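Local coordinates for CCHC-type domain-containing protein (Trypanosoma brucei brucei, PDB 7C45) that binds RNA and probably trims guide RNAs from the 3' end as a metal-dependent RNase D-type 3'-5' exonuclease, at residues K26-G34 with A62-F73. Numbering follows the deposited sequence.
Sequences KEAVTSLQG and ACSDAKPVVFLF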
ATOM      1  N   LYS A  26     -18.522  16.506   6.130  1.00 16.66           N
ATOM      2  CA  LYS A  26     -18.967  17.175   4.911  1.00 16.91           C
ATOM      3  C   LYS A  26     -17.810  17.882   4.230  1.00 17.17           C
ATOM      4  O   LYS A  26     -17.657  17.799   3.007  1.00 18.57           O
ATOM      5  CB  LYS A  26     -20.067  18.184   5.232  1.00 24.66           C
ATOM      6  CG  LYS A  26     -21.148  17.648   6.120  1.00 36.27           C
ATOM      7  CD  LYS A  26     -22.089  16.768   5.361  1.00 42.05           C
ATOM      8  CE  LYS A  26     -23.180  17.623   4.770  1.00 43.75           C
ATOM      9  NZ  LYS A  26     -24.018  16.917   3.758  1.00 37.56           N
ATOM     10  N   GLU A  27     -16.992  18.574   5.012  1.00 17.38           N
ATOM     11  CA  GLU A  27     -15.856  19.298   4.461  1.00 17.69           C
ATOM     12  C   GLU A  27     -14.859  18.337   3.829  1.00 17.38           C
ATOM     13  O   GLU A  27     -14.321  18.613   2.755  1.00 17.56           O
ATOM     14  CB  GLU A  27     -15.193  20.112   5.566  1.00 18.01           C
ATOM     15  CG  GLU A  27     -14.036  20.967   5.136  1.00 20.32           C
ATOM     16  N   ALA A  28     -14.594  17.213   4.496  1.00 16.97           N
ATOM     17  CA  ALA A  28     -13.607  16.272   3.977  1.00 16.69           C
ATOM     18  C   ALA A  28     -14.086  15.646   2.675  1.00 16.53           C
ATOM     19  O   ALA A  28     -13.306  15.483   1.736  1.00 16.55           O
ATOM     20  CB  ALA A  28     -13.321  15.180   5.014  1.00 16.34           C
ATOM     21  N   VAL A  29     -15.366  15.272   2.620  1.00 16.41           N
ATOM     22  CA  VAL A  29     -15.954  14.741   1.395  1.00 16.35           C
ATOM     23  C   VAL A  29     -15.835  15.743   0.249  1.00 16.78           C
ATOM     24  O   VAL A  29     -15.441  15.386  -0.865  1.00 16.81           O
ATOM     25  CB  VAL A  29     -17.420  14.350   1.641  1.00 16.25           C
ATOM     26  CG1 VAL A  29     -18.120  14.107   0.344  1.00 17.06           C
ATOM     27  CG2 VAL A  29     -17.474  13.100   2.526  1.00 15.84           C
ATOM     28  N   THR A  30     -16.200  17.005   0.496  1.00 17.17           N
ATOM     29  CA  THR A  30     -16.054  18.008  -0.562  1.00 18.04           C
ATOM     30  C   THR A  30     -14.608  18.091  -1.066  1.00 17.76           C
ATOM     31  O   THR A  30     -14.376  18.210  -2.271  1.00 18.00           O
ATOM     32  CB  THR A  30     -16.535  19.373  -0.082  1.00 18.12           C
ATOM     33  OG1 THR A  30     -17.882  19.276   0.364  1.00 19.58           O
ATOM     34  CG2 THR A  30     -16.468  20.377  -1.214  1.00 18.70           C
ATOM     35  N   SER A  31     -13.622  18.013  -0.174  1.00 17.61           N
ATOM     36  CA  SER A  31     -12.227  18.033  -0.624  1.00 17.70           C
ATOM     37  C   SER A  31     -11.910  16.835  -1.505  1.00 17.37           C
ATOM     38  O   SER A  31     -11.394  16.977  -2.620  1.00 17.60           O
ATOM     39  CB  SER A  31     -11.290  18.053   0.571  1.00 17.73           C
ATOM     40  OG  SER A  31      -9.947  17.929   0.144  1.00 19.83           O
ATOM     41  N   LEU A  32     -12.223  15.635  -1.020  1.00 16.89           N
ATOM     42  CA  LEU A  32     -11.891  14.442  -1.784  1.00 16.60           C
ATOM     43  C   LEU A  32     -12.646  14.391  -3.100  1.00 16.79           C
ATOM     44  O   LEU A  32     -12.166  13.784  -4.062  1.00 16.77           O
ATOM     45  CB  LEU A  32     -12.194  13.192  -0.960  1.00 16.12           C
ATOM     46  CG  LEU A  32     -11.399  13.010   0.303  1.00 15.94           C
ATOM     47  CD1 LEU A  32     -12.025  11.880   1.123  1.00 15.56           C
ATOM     48  CD2 LEU A  32      -9.932  12.727  -0.010  1.00 15.91           C
ATOM     49  N   GLN A  33     -13.818  15.033  -3.168  1.00 17.03           N
ATOM     50  CA  GLN A  33     -14.581  15.070  -4.413  1.00 23.04           C
ATOM     51  C   GLN A  33     -13.824  15.730  -5.552  1.00 18.23           C
ATOM     52  O   GLN A  33     -14.108  15.449  -6.723  1.00 22.88           O
ATOM     53  CB  GLN A  33     -15.900  15.801  -4.201  1.00 22.22           C
ATOM     54  CG  GLN A  33     -16.944  14.897  -3.642  1.00 25.12           C
ATOM     55  CD  GLN A  33     -18.239  15.602  -3.367  1.00 28.57           C
ATOM     56  OE1 GLN A  33     -18.290  16.817  -3.234  1.00 30.48           O
ATOM     57  NE2 GLN A  33     -19.304  14.826  -3.257  1.00 39.94           N
ATOM     58  N   GLY A  34     -12.907  16.637  -5.251  1.00 17.99           N
ATOM     59  CA  GLY A  34     -12.083  17.253  -6.274  1.00 18.45           C
ATOM     60  C   GLY A  34     -10.775  16.544  -6.573  1.00 18.24           C
ATOM     61  O   GLY A  34      -9.934  17.094  -7.284  1.00 18.62           O
ATOM     62  N   ALA A  62      -7.335   8.847   4.484  1.00 14.96           N
ATOM     63  CA  ALA A  62      -7.351   9.262   3.087  1.00 15.01           C
ATOM     64  C   ALA A  62      -6.391  10.420   2.877  1.00 15.33           C
ATOM     65  O   ALA A  62      -6.330  11.349   3.687  1.00 15.59           O
ATOM     66  CB  ALA A  62      -8.738   9.689   2.620  1.00 15.04           C
ATOM     67  N   CYS A  63      -5.681  10.379   1.765  1.00 15.37           N
ATOM     68  CA  CYS A  63      -4.788  11.475   1.406  1.00 15.73           C
ATOM     69  C   CYS A  63      -4.843  11.606  -0.105  1.00 15.82           C
ATOM     70  O   CYS A  63      -4.531  10.638  -0.802  1.00 15.60           O
ATOM     71  CB  CYS A  63      -3.375  11.193   1.892  1.00 15.76           C
ATOM     72  SG  CYS A  63      -2.228  12.581   1.640  1.00 16.29           S
ATOM     73  N   SER A  64      -5.266  12.772  -0.599  1.00 16.17           N
ATOM     74  CA  SER A  64      -5.525  12.961  -2.019  1.00 16.33           C
ATOM     75  C   SER A  64      -4.653  14.073  -2.588  1.00 20.87           C
ATOM     76  O   SER A  64      -3.997  14.819  -1.866  1.00 17.05           O
ATOM     77  CB  SER A  64      -6.999  13.281  -2.276  1.00 16.39           C
ATOM     78  OG  SER A  64      -7.218  14.685  -2.299  1.00 16.85           O
ATOM     79  N   ASP A  65      -4.651  14.162  -3.911  1.00 17.01           N
ATOM     80  CA  ASP A  65      -3.957  15.254  -4.584  1.00 19.18           C
ATOM     81  C   ASP A  65      -4.729  16.572  -4.528  1.00 18.00           C
ATOM     82  O   ASP A  65      -4.237  17.572  -5.048  1.00 18.53           O
ATOM     83  CB  ASP A  65      -3.668  14.866  -6.037  1.00 19.00           C
ATOM     84  CG  ASP A  65      -4.935  14.595  -6.831  1.00 23.46           C
ATOM     85  OD1 ASP A  65      -5.938  14.180  -6.242  1.00 23.52           O
ATOM     86  OD2 ASP A  65      -4.934  14.819  -8.057  1.00 33.66           O
ATOM     87  N   ALA A  66      -5.912  16.614  -3.904  1.00 17.85           N
ATOM     88  CA  ALA A  66      -6.702  17.844  -3.842  1.00 18.29           C
ATOM     89  C   ALA A  66      -6.376  18.721  -2.633  1.00 18.50           C
ATOM     90  O   ALA A  66      -6.859  19.861  -2.569  1.00 18.96           O
ATOM     91  CB  ALA A  66      -8.210  17.508  -3.827  1.00 18.08           C
ATOM     92  N   LYS A  67      -5.563  18.237  -1.680  1.00 18.24           N
ATOM     93  CA  LYS A  67      -5.354  19.014  -0.470  1.00 18.48           C
ATOM     94  C   LYS A  67      -4.204  18.426   0.335  1.00 18.29           C
ATOM     95  O   LYS A  67      -4.087  17.198   0.438  1.00 19.06           O
ATOM     96  CB  LYS A  67      -6.648  19.067   0.346  1.00 18.33           C
ATOM     97  CG  LYS A  67      -6.582  19.979   1.543  1.00 18.66           C
ATOM     98  CD  LYS A  67      -7.826  19.918   2.385  1.00 29.76           C
ATOM     99  CE  LYS A  67      -8.116  21.272   2.996  1.00 31.60           C
ATOM    100  NZ  LYS A  67      -8.053  22.361   1.973  1.00 36.63           N
ATOM    101  N   PRO A  68      -3.325  19.250   0.900  1.00 18.72           N
ATOM    102  CA  PRO A  68      -2.141  18.747   1.626  1.00 18.63           C
ATOM    103  C   PRO A  68      -2.460  18.374   3.063  1.00 18.51           C
ATOM    104  O   PRO A  68      -1.942  18.966   4.019  1.00 18.79           O
ATOM    105  CB  PRO A  68      -1.184  19.950   1.553  1.00 19.31           C
ATOM    106  CG  PRO A  68      -2.101  21.111   1.581  1.00 19.73           C
ATOM    107  CD  PRO A  68      -3.268  20.715   0.734  1.00 22.58           C
ATOM    108  N   VAL A  69      -3.318  17.364   3.227  1.00 17.90           N
ATOM    109  CA  VAL A  69      -3.773  16.935   4.541  1.00 17.71           C
ATOM    110  C   VAL A  69      -4.023  15.433   4.485  1.00 17.12           C
ATOM    111  O   VAL A  69      -4.325  14.884   3.427  1.00 17.91           O
ATOM    112  CB  VAL A  69      -5.065  17.681   4.982  1.00 17.86           C
ATOM    113  CG1 VAL A  69      -6.261  17.191   4.208  1.00 17.51           C
ATOM    114  CG2 VAL A  69      -5.321  17.534   6.476  1.00 17.87           C
ATOM    115  N   VAL A  70      -3.934  14.781   5.636  1.00 16.97           N
ATOM    116  CA  VAL A  70      -4.364  13.391   5.789  1.00 16.48           C
ATOM    117  C   VAL A  70      -5.657  13.398   6.596  1.00 16.40           C
ATOM    118  O   VAL A  70      -5.672  13.875   7.736  1.00 16.66           O
ATOM    119  CB  VAL A  70      -3.289  12.541   6.486  1.00 16.41           C
ATOM    120  CG1 VAL A  70      -3.815  11.125   6.787  1.00 15.98           C
ATOM    121  CG2 VAL A  70      -2.022  12.509   5.643  1.00 16.48           C
ATOM    122  N   PHE A  71      -6.744  12.930   5.999  1.00 16.11           N
ATOM    123  CA  PHE A  71      -8.000  12.850   6.744  1.00 16.03           C
ATOM    124  C   PHE A  71      -8.011  11.540   7.512  1.00 15.75           C
ATOM    125  O   PHE A  71      -7.765  10.487   6.928  1.00 15.45           O
ATOM    126  CB  PHE A  71      -9.208  12.917   5.816  1.00 15.90           C
ATOM    127  CG  PHE A  71      -9.407  14.263   5.137  1.00 16.25           C
ATOM    128  CD1 PHE A  71      -9.626  15.402   5.885  1.00 16.63           C
ATOM    129  CD2 PHE A  71      -9.431  14.348   3.740  1.00 16.26           C
ATOM    130  CE1 PHE A  71      -9.838  16.621   5.263  1.00 17.38           C
ATOM    131  CE2 PHE A  71      -9.631  15.560   3.102  1.00 16.65           C
ATOM    132  CZ  PHE A  71      -9.847  16.696   3.858  1.00 17.90           C
ATOM    133  N   LEU A  72      -8.289  11.600   8.810  1.00 15.89           N
ATOM    134  CA  LEU A  72      -8.474  10.393   9.608  1.00 15.69           C
ATOM    135  C   LEU A  72      -9.962  10.300   9.916  1.00 15.60           C
ATOM    136  O   LEU A  72     -10.461  10.990  10.808  1.00 15.85           O
ATOM    137  CB  LEU A  72      -7.646  10.420  10.883  1.00 15.98           C
ATOM    138  CG  LEU A  72      -6.144  10.623  10.682  1.00 16.15           C
ATOM    139  CD1 LEU A  72      -5.479  10.769  12.025  1.00 16.54           C
ATOM    140  CD2 LEU A  72      -5.569   9.433   9.911  1.00 15.81           C
ATOM    141  N   PHE A  73     -10.667   9.466   9.173  1.00 15.28           N
ATOM    142  CA  PHE A  73     -12.104   9.346   9.364  1.00 15.21           C
ATOM    143  C   PHE A  73     -12.354   8.457  10.568  1.00 15.20           C
ATOM    144  O   PHE A  73     -12.006   7.278  10.550  1.00 15.04           O
ATOM    145  CB  PHE A  73     -12.775   8.764   8.129  1.00 14.95           C
ATOM    146  CG  PHE A  73     -12.794   9.696   6.959  1.00 15.03           C
ATOM    147  CD1 PHE A  73     -13.739  10.707   6.889  1.00 15.21           C
ATOM    148  CD2 PHE A  73     -11.876   9.564   5.933  1.00 14.98           C
ATOM    149  CE1 PHE A  73     -13.770  11.569   5.816  1.00 15.36           C
ATOM    150  CE2 PHE A  73     -11.910  10.421   4.838  1.00 15.12           C
ATOM    151  CZ  PHE A  73     -12.865  11.416   4.779  1.00 15.33           C
TER
HETATM  152  O   HOH W   1      -8.304  15.734  -0.127  1.00 16.94           O
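Ala28 sets its methyl almost squarely on the ring of Phe71: CB of Ala28 stands 3.7 Å from the Phe71 ring centroid, only 10° off the ring normal, a CH-pi contact. Val69 CG1 lies against the opposite face, nearer the rim, so the ring is clamped between a helix methyl and a side chain two residues earlier in its own chain. The CB of Phe71 already points at helix 22-33, and with CG anti to the carbonyl carbon (chi1 -68°) the ring presents a face to Ala28. Ser31 OG comes to the ring edge in plane, 3.8 Å from Phe71 CE2, and the same oxygen rests on the aliphatic part of Lys67, 3.5 Å from its CB.

The end of Leu32 turns in toward the sheet, and its fork straddles two strands. Leu32 CD2 meets Ser64 CB at 3.7 Å and also approaches the edge of Phe71, whereas Leu32 CD1 reaches the ring edge 3.8 Å from Phe73 CZ. The Phe73 ring also touches the Ala28 methyl obliquely, while Ala62 CB of the adjoining antiparallel strand lies at its edge, in plane.

Toward the turn a water joins the packing. With OG anti to the backbone N (chi1 174°), Ser31 OG hydrogen-bonds this water at 2.8 Å, and the same water is 2.6 Å from Ser64 OG. Ser64 OG also accepts the backbone N-H of Ala66, closing an ST turn within the type I turn 64-67. Ala66 CB lies 3.4 Å from Ser31 O and packs against Gly34.

Met87 and Leu90 of helix 80-92 pack on Leu32, and Phe83 meets Phe73 edge-to-face. Methyl-to-ring and aliphatic contacts thus hold helix 22-33 to the antiparallel hairpin of the exonuclease domain's mixed sheet; the polar link between them is the water joining two serine hydroxyls, so position is set with little directional bonding.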